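Local coordinates for 3-ketosteroid-delta4-5alpha-dehydrogenase (PDB 4AT2), which uses FAD to introduce the delta-4 double bond into 5alpha-3-ketosteroids, probably as a step in steroid catabolism, at residues 58-72 / 211-225. Sequence-based numbering, arbitrary orientation.
With FAD (flavin-adenine dinucleotide), chain D.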
loop_
_atom_site.group_PDB
_atom_site.type_symbol
_atom_site.label_atom_id
_atom_site.label_comp_id
_atom_site.label_asym_id
_atom_site.label_seq_id
_atom_site.Cartn_x
_atom_site.Cartn_y
_atom_site.Cartn_z
ATOM N N ILE A 58 18.404 2.904 -28.105
ATOM C CA ILE A 58 18.457 2.118 -29.341
ATOM C C ILE A 58 17.325 2.514 -30.275
ATOM O O ILE A 58 17.559 2.790 -31.459
ATOM C CB ILE A 58 18.443 0.599 -29.060
ATOM C CG1 ILE A 58 19.769 0.192 -28.418
ATOM C CG2 ILE A 58 18.190 -0.205 -30.335
ATOM C CD1 ILE A 58 19.726 -1.175 -27.751
ATOM N N GLU A 59 16.104 2.564 -29.744
ATOM C CA GLU A 59 14.959 2.901 -30.581
ATOM C C GLU A 59 15.050 4.337 -31.083
ATOM O O GLU A 59 14.771 4.596 -32.251
ATOM C CB GLU A 59 13.629 2.657 -29.860
ATOM C CG GLU A 59 13.311 1.181 -29.634
ATOM C CD GLU A 59 12.848 0.439 -30.885
ATOM O OE1 GLU A 59 13.022 0.947 -32.012
ATOM O OE2 GLU A 59 12.310 -0.678 -30.756
ATOM N N ALA A 60 15.462 5.259 -30.215
ATOM C CA ALA A 60 15.522 6.663 -30.618
ATOM C C ALA A 60 16.566 6.854 -31.729
ATOM O O ALA A 60 16.323 7.584 -32.695
ATOM C CB ALA A 60 15.817 7.563 -29.424
ATOM N N ALA A 61 17.709 6.183 -31.597
ATOM C CA ALA A 61 18.774 6.273 -32.590
ATOM C C ALA A 61 18.364 5.623 -33.918
ATOM O O ALA A 61 18.652 6.161 -34.991
ATOM C CB ALA A 61 20.055 5.654 -32.059
ATOM N N ARG A 62 17.698 4.476 -33.845
ATOM C CA ARG A 62 17.182 3.824 -35.057
ATOM C C ARG A 62 16.156 4.692 -35.780
ATOM O O ARG A 62 16.047 4.641 -37.007
ATOM C CB ARG A 62 16.586 2.452 -34.741
ATOM C CG ARG A 62 17.642 1.391 -34.517
ATOM C CD ARG A 62 17.036 0.054 -34.141
ATOM N NE ARG A 62 18.069 -0.968 -33.969
ATOM C CZ ARG A 62 17.851 -2.177 -33.456
ATOM N NH1 ARG A 62 16.636 -2.535 -33.054
ATOM N NH2 ARG A 62 18.853 -3.038 -33.348
ATOM N N ALA A 63 15.425 5.502 -35.016
ATOM C CA ALA A 63 14.431 6.415 -35.566
ATOM C C ALA A 63 15.077 7.640 -36.215
ATOM O O ALA A 63 14.379 8.465 -36.802
ATOM C CB ALA A 63 13.450 6.840 -34.484
ATOM N N GLY A 64 16.397 7.763 -36.091
ATOM C CA GLY A 64 17.139 8.878 -36.690
ATOM C C GLY A 64 17.444 10.051 -35.771
ATOM O O GLY A 64 18.030 11.049 -36.210
ATOM N N ALA A 65 17.070 9.937 -34.496
ATOM C CA ALA A 65 17.307 11.011 -33.516
ATOM C C ALA A 65 18.746 11.045 -33.029
ATOM O O ALA A 65 19.420 10.017 -32.967
ATOM C CB ALA A 65 16.363 10.864 -32.324
ATOM N N ASP A 66 19.211 12.244 -32.686
ATOM C CA ASP A 66 20.491 12.439 -32.014
ATOM C C ASP A 66 20.250 12.146 -30.530
ATOM O O ASP A 66 19.463 12.832 -29.884
ATOM C CB ASP A 66 20.958 13.888 -32.262
ATOM C CG ASP A 66 22.130 14.324 -31.380
ATOM O OD1 ASP A 66 22.976 13.501 -30.980
ATOM O OD2 ASP A 66 22.217 15.546 -31.111
ATOM N N VAL A 67 20.896 11.103 -30.016
ATOM C CA VAL A 67 20.624 10.621 -28.650
ATOM C C VAL A 67 21.795 10.845 -27.702
ATOM O O VAL A 67 22.940 10.496 -28.020
ATOM C CB VAL A 67 20.291 9.107 -28.644
ATOM C CG1 VAL A 67 19.899 8.638 -27.244
ATOM C CG2 VAL A 67 19.161 8.800 -29.613
ATOM N N LEU A 68 21.499 11.413 -26.536
ATOM C CA LEU A 68 22.491 11.583 -25.481
ATOM C C LEU A 68 21.997 10.966 -24.177
ATOM O O LEU A 68 20.952 11.350 -23.669
ATOM C CB LEU A 68 22.823 13.070 -25.281
ATOM C CG LEU A 68 23.745 13.468 -24.119
ATOM C CD1 LEU A 68 25.117 12.809 -24.261
ATOM C CD2 LEU A 68 23.865 14.990 -24.032
ATOM N N VAL A 69 22.767 10.012 -23.652
ATOM C CA VAL A 69 22.459 9.381 -22.372
ATOM C C VAL A 69 23.259 10.089 -21.287
ATOM O O VAL A 69 24.447 10.329 -21.457
ATOM C CB VAL A 69 22.815 7.876 -22.383
ATOM C CG1 VAL A 69 22.441 7.219 -21.053
ATOM C CG2 VAL A 69 22.082 7.166 -23.507
ATOM N N LEU A 70 22.593 10.423 -20.183
ATOM C CA LEU A 70 23.242 11.063 -19.042
ATOM C C LEU A 70 23.266 10.070 -17.882
ATOM O O LEU A 70 22.213 9.636 -17.403
ATOM C CB LEU A 70 22.459 12.313 -18.644
ATOM C CG LEU A 70 22.127 13.320 -19.740
ATOM C CD1 LEU A 70 21.252 14.395 -19.129
ATOM C CD2 LEU A 70 23.395 13.943 -20.315
ATOM N N GLU A 71 24.465 9.695 -17.440
ATOM C CA GLU A 71 24.595 8.665 -16.413
ATOM C C GLU A 71 25.300 9.228 -15.192
ATOM O O GLU A 71 26.357 9.854 -15.317
ATOM C CB GLU A 71 25.352 7.451 -16.973
ATOM C CG GLU A 71 25.859 6.450 -15.941
ATOM C CD GLU A 71 24.772 5.909 -15.029
ATOM O OE1 GLU A 71 23.630 5.683 -15.502
ATOM O OE2 GLU A 71 25.064 5.711 -13.825
ATOM N N ARG A 72 24.713 8.998 -14.017
ATOM C CA ARG A 72 25.207 9.582 -12.761
ATOM C C ARG A 72 26.553 9.013 -12.308
ATOM O O ARG A 72 27.402 9.742 -11.777
ATOM C CB ARG A 72 24.148 9.381 -11.674
ATOM C CG ARG A 72 24.560 9.777 -10.274
ATOM C CD ARG A 72 23.351 9.616 -9.371
ATOM N NE ARG A 72 23.640 9.993 -7.993
ATOM C CZ ARG A 72 22.720 10.034 -7.032
ATOM N NH1 ARG A 72 21.453 9.730 -7.304
ATOM N NH2 ARG A 72 23.064 10.387 -5.804
ATOM N N THR A 211 24.996 -2.353 -29.293
ATOM C CA THR A 211 24.031 -1.952 -30.307
ATOM C C THR A 211 23.877 -0.429 -30.319
ATOM O O THR A 211 23.957 0.205 -31.372
ATOM C CB THR A 211 22.663 -2.640 -30.076
ATOM O OG1 THR A 211 22.829 -4.062 -30.162
ATOM C CG2 THR A 211 21.634 -2.192 -31.111
ATOM N N ALA A 212 23.682 0.153 -29.139
ATOM C CA ALA A 212 23.539 1.611 -29.027
ATOM C C ALA A 212 24.787 2.361 -29.506
ATOM O O ALA A 212 24.675 3.382 -30.183
ATOM C CB ALA A 212 23.187 2.000 -27.599
ATOM N N GLU A 213 25.967 1.852 -29.164
ATOM C CA GLU A 213 27.213 2.515 -29.554
ATOM C C GLU A 213 27.401 2.511 -31.071
ATOM O O GLU A 213 27.788 3.524 -31.655
ATOM C CB GLU A 213 28.417 1.902 -28.836
ATOM C CG GLU A 213 28.432 2.246 -27.354
ATOM C CD GLU A 213 29.576 1.621 -26.582
ATOM O OE1 GLU A 213 30.264 0.729 -27.116
ATOM O OE2 GLU A 213 29.778 2.020 -25.417
ATOM N N LYS A 214 27.085 1.385 -31.707
ATOM C CA LYS A 214 27.181 1.288 -33.164
ATOM C C LYS A 214 26.192 2.204 -33.875
ATOM O O LYS A 214 26.436 2.627 -35.004
ATOM C CB LYS A 214 27.025 -0.160 -33.633
ATOM C CG LYS A 214 28.316 -0.951 -33.525
ATOM C CD LYS A 214 28.113 -2.420 -33.856
ATOM C CE LYS A 214 29.445 -3.158 -33.936
ATOM N NZ LYS A 214 30.220 -2.817 -35.167
ATOM N N LEU A 215 25.092 2.527 -33.201
ATOM C CA LEU A 215 24.105 3.453 -33.735
ATOM C C LEU A 215 24.504 4.917 -33.555
ATOM O O LEU A 215 23.838 5.809 -34.084
ATOM C CB LEU A 215 22.740 3.206 -33.073
ATOM C CG LEU A 215 21.965 2.007 -33.618
ATOM C CD1 LEU A 215 20.937 1.539 -32.593
ATOM C CD2 LEU A 215 21.294 2.393 -34.926
ATOM N N GLY A 216 25.574 5.161 -32.798
ATOM C CA GLY A 216 26.036 6.521 -32.533
ATOM C C GLY A 216 25.426 7.186 -31.307
ATOM O O GLY A 216 25.518 8.409 -31.160
ATOM N N VAL A 217 24.821 6.396 -30.416
ATOM C CA VAL A 217 24.332 6.948 -29.148
ATOM C C VAL A 217 25.513 7.533 -28.367
ATOM O O VAL A 217 26.565 6.904 -28.268
ATOM C CB VAL A 217 23.605 5.884 -28.298
ATOM C CG1 VAL A 217 23.309 6.416 -26.900
ATOM C CG2 VAL A 217 22.311 5.468 -28.990
ATOM N N ARG A 218 25.336 8.751 -27.861
ATOM C CA ARG A 218 26.359 9.457 -27.083
ATOM C C ARG A 218 26.077 9.265 -25.596
ATOM O O ARG A 218 24.915 9.126 -25.201
ATOM C CB ARG A 218 26.311 10.948 -27.422
ATOM C CG ARG A 218 26.411 11.262 -28.913
ATOM C CD ARG A 218 25.714 12.577 -29.260
ATOM N NE ARG A 218 26.187 13.641 -28.390
ATOM C CZ ARG A 218 25.559 14.792 -28.163
ATOM N NH1 ARG A 218 24.388 15.071 -28.728
ATOM N NH2 ARG A 218 26.116 15.660 -27.338
ATOM N N ALA A 219 27.132 9.244 -24.776
ATOM C CA ALA A 219 26.977 9.132 -23.320
ATOM C C ALA A 219 27.865 10.129 -22.572
ATOM O O ALA A 219 29.025 10.339 -22.941
ATOM C CB ALA A 219 27.256 7.707 -22.850
ATOM N N GLU A 220 27.306 10.742 -21.532
ATOM C CA GLU A 220 28.064 11.589 -20.614
ATOM C C GLU A 220 27.918 11.039 -19.204
ATOM O O GLU A 220 26.808 10.705 -18.778
ATOM C CB GLU A 220 27.584 13.047 -20.670
ATOM C CG GLU A 220 28.062 13.839 -21.883
ATOM C CD GLU A 220 29.567 14.090 -21.884
ATOM O OE1 GLU A 220 30.173 14.212 -20.802
ATOM O OE2 GLU A 220 30.145 14.172 -22.986
ATOM N N TYR A 221 29.039 10.942 -18.492
ATOM C CA TYR A 221 29.080 10.320 -17.163
ATOM C C TYR A 221 29.251 11.363 -16.059
ATOM O O TYR A 221 29.435 12.545 -16.347
ATOM C CB TYR A 221 30.173 9.237 -17.126
ATOM C CG TYR A 221 29.829 8.076 -18.032
ATOM C CD1 TYR A 221 28.896 7.116 -17.632
ATOM C CD2 TYR A 221 30.393 7.962 -19.304
ATOM C CE1 TYR A 221 28.551 6.064 -18.463
ATOM C CE2 TYR A 221 30.055 6.906 -20.138
ATOM C CZ TYR A 221 29.127 5.969 -19.716
ATOM O OH TYR A 221 28.777 4.908 -20.529
ATOM N N ASP A 222 29.160 10.924 -14.805
ATOM C CA ASP A 222 29.093 11.820 -13.649
ATOM C C ASP A 222 27.977 12.859 -13.780
ATOM O O ASP A 222 28.074 13.959 -13.232
ATOM C CB ASP A 222 30.438 12.519 -13.391
ATOM C CG ASP A 222 30.558 13.038 -11.966
ATOM O OD1 ASP A 222 30.138 12.320 -11.038
ATOM O OD2 ASP A 222 31.067 14.165 -11.769
ATOM N N MET A 223 26.920 12.505 -14.514
ATOM C CA MET A 223 25.789 13.391 -14.745
ATOM C C MET A 223 24.700 13.096 -13.751
ATOM O O MET A 223 23.921 12.162 -13.956
ATOM C CB MET A 223 25.207 13.147 -16.135
ATOM C CG MET A 223 25.869 13.931 -17.238
ATOM S SD MET A 223 25.290 15.640 -17.286
ATOM C CE MET A 223 26.098 16.121 -18.806
ATOM N N ARG A 224 24.641 13.871 -12.673
ATOM C CA ARG A 224 23.553 13.718 -11.728
ATOM C C ARG A 224 22.408 14.654 -12.103
ATOM O O ARG A 224 22.431 15.832 -11.784
ATOM C CB ARG A 224 24.016 13.978 -10.296
ATOM C CG ARG A 224 22.945 13.607 -9.269
ATOM C CD ARG A 224 23.394 13.876 -7.847
ATOM N NE ARG A 224 23.553 15.308 -7.593
ATOM C CZ ARG A 224 24.048 15.821 -6.470
ATOM N NH1 ARG A 224 24.438 15.021 -5.480
ATOM N NH2 ARG A 224 24.154 17.136 -6.336
ATOM N N VAL A 225 21.401 14.124 -12.787
ATOM C CA VAL A 225 20.282 14.957 -13.207
ATOM C C VAL A 225 19.521 15.417 -11.969
ATOM O O VAL A 225 19.293 14.624 -11.061
ATOM C CB VAL A 225 19.361 14.208 -14.202
ATOM C CG1 VAL A 225 18.172 15.071 -14.610
ATOM C CG2 VAL A 225 20.144 13.789 -15.432
HETATM P PA FAD D . 18.996 0.745 -13.472
HETATM O O1A FAD D . 19.327 -0.441 -14.291
HETATM O O2A FAD D . 19.483 0.808 -12.086
HETATM O O5B FAD D . 19.511 2.042 -14.258
HETATM C C5B FAD D . 19.283 3.356 -13.738
HETATM C C4B FAD D . 20.523 4.218 -14.030
HETATM O O4B FAD D . 20.156 5.556 -13.631
HETATM C C3B FAD D . 21.689 3.789 -13.130
HETATM O O3B FAD D . 22.864 3.563 -13.950
HETATM C C2B FAD D . 21.867 4.969 -12.169
HETATM O O2B FAD D . 23.267 5.143 -11.823
HETATM C C1B FAD D . 21.342 6.136 -13.002
HETATM N N9A FAD D . 20.881 7.291 -12.199
HETATM C C8A FAD D . 20.302 7.299 -10.992
HETATM N N7A FAD D . 20.047 8.564 -10.663
HETATM C C5A FAD D . 20.455 9.355 -11.674
HETATM C C6A FAD D . 20.449 10.694 -11.886
HETATM N N6A FAD D . 19.937 11.495 -10.952
HETATM N N1A FAD D . 20.942 11.236 -13.013
HETATM C C2A FAD D . 21.466 10.421 -14.006
HETATM N N3A FAD D . 21.472 9.048 -13.779
HETATM C C4A FAD D . 20.968 8.554 -12.617
HETATM N N1 FAD D . 14.784 -7.761 -11.999
HETATM C C2 FAD D . 14.440 -8.606 -13.038
HETATM O O2 FAD D . 13.491 -8.316 -13.754
HETATM N N3 FAD D . 15.174 -9.779 -13.267
HETATM C C4 FAD D . 16.233 -10.122 -12.424
HETATM O O4 FAD D . 16.847 -11.170 -12.647
HETATM C C4X FAD D . 16.576 -9.269 -11.368
HETATM N N5 FAD D . 17.583 -9.582 -10.517
HETATM C C5X FAD D . 17.738 -8.869 -9.384
HETATM C C6 FAD D . 18.596 -9.326 -8.377
HETATM C C7 FAD D . 18.778 -8.587 -7.205
HETATM C C7M FAD D . 19.655 -9.095 -6.226
HETATM C C8 FAD D . 18.081 -7.374 -7.027
HETATM C C8M FAD D . 18.223 -6.575 -5.873
HETATM C C9 FAD D . 17.235 -6.916 -8.039
HETATM C C9A FAD D . 17.042 -7.669 -9.207
HETATM N N10 FAD D . 16.196 -7.248 -10.178
HETATM C C10 FAD D . 15.853 -8.093 -11.160
HETATM C "C1'" FAD D . 15.685 -5.854 -10.249
HETATM C "C2'" FAD D . 16.379 -5.105 -11.396
HETATM O "O2'" FAD D . 17.784 -5.269 -11.193
HETATM C "C3'" FAD D . 16.022 -3.609 -11.377
HETATM O "O3'" FAD D . 14.668 -3.383 -10.946
HETATM C "C4'" FAD D . 16.228 -3.012 -12.779
HETATM O "O4'" FAD D . 17.586 -3.257 -13.175
HETATM C "C5'" FAD D . 15.966 -1.504 -12.768
HETATM O "O5'" FAD D . 16.091 -1.012 -14.116
HETATM P P FAD D . 16.197 0.574 -14.388
HETATM O O1P FAD D . 15.017 1.264 -13.858
HETATM O O2P FAD D . 16.593 0.753 -15.825
HETATM O O3P FAD D . 17.385 1.007 -13.359
HETATM O O HOH W 1 22.754 9.386 -31.409
HETATM O O HOH W 2 27.278 12.103 -10.152
HETATM O O HOH W 3 30.425 9.555 -11.115
#
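The side chain of E71 places CG anti to the backbone N (chi1 166°) and then bends at chi2 (56°), which sets CG at the edge of the Y221 ring (CG to CD1 3.5 Å) while the carboxylate swings on to the FAD ribose. There the two oxygens divide the work: OE1 accepts from O3B and OE2 from O2B, each at 2.7 Å. This is the acidic residue expected at the end of the second strand of a Rossmann-type dinucleotide fold, and its OE1 also takes the backbone N-H of Y49, within the glycine-rich turn.

Leading up to E71, strands 67-70 and 218-220 pair in parallel, the bonds running from R218 N to V67 O through to E71 N on E220 O. Beyond the strand, M223 N reaches E71 O at 2.8 Å from above the carbonyl plane, as segment 211-225 turns at D222 toward the adenine. V225 then reads the adenine edge with its backbone, N giving to N1A and O receiving from N6A.

At the other end, R218 bends at chi3 (52°) to bring NH1 to D66 OD1 at 3.1 Å, a salt bridge with the D66 carboxylate and R218 guanidinium nearly coplanar; NH1 also serves E41 O. L68 lies over one face of that guanidinium.

The opposite sheet face carries V69, whose CG2 meets V217 CG1 at 3.7 Å, and A61 CB rests against both L215 CB and V217 CG2. Helix 51-62 thus packs beside the end of helix 202-214, both closing in Schellman motifs at G64 and G216. Strand 218-220 is the outermost strand of the five-stranded parallel sheet, with 67-70 between it and 45-47, and strand 40-42 touches the L68 and E220 side chains.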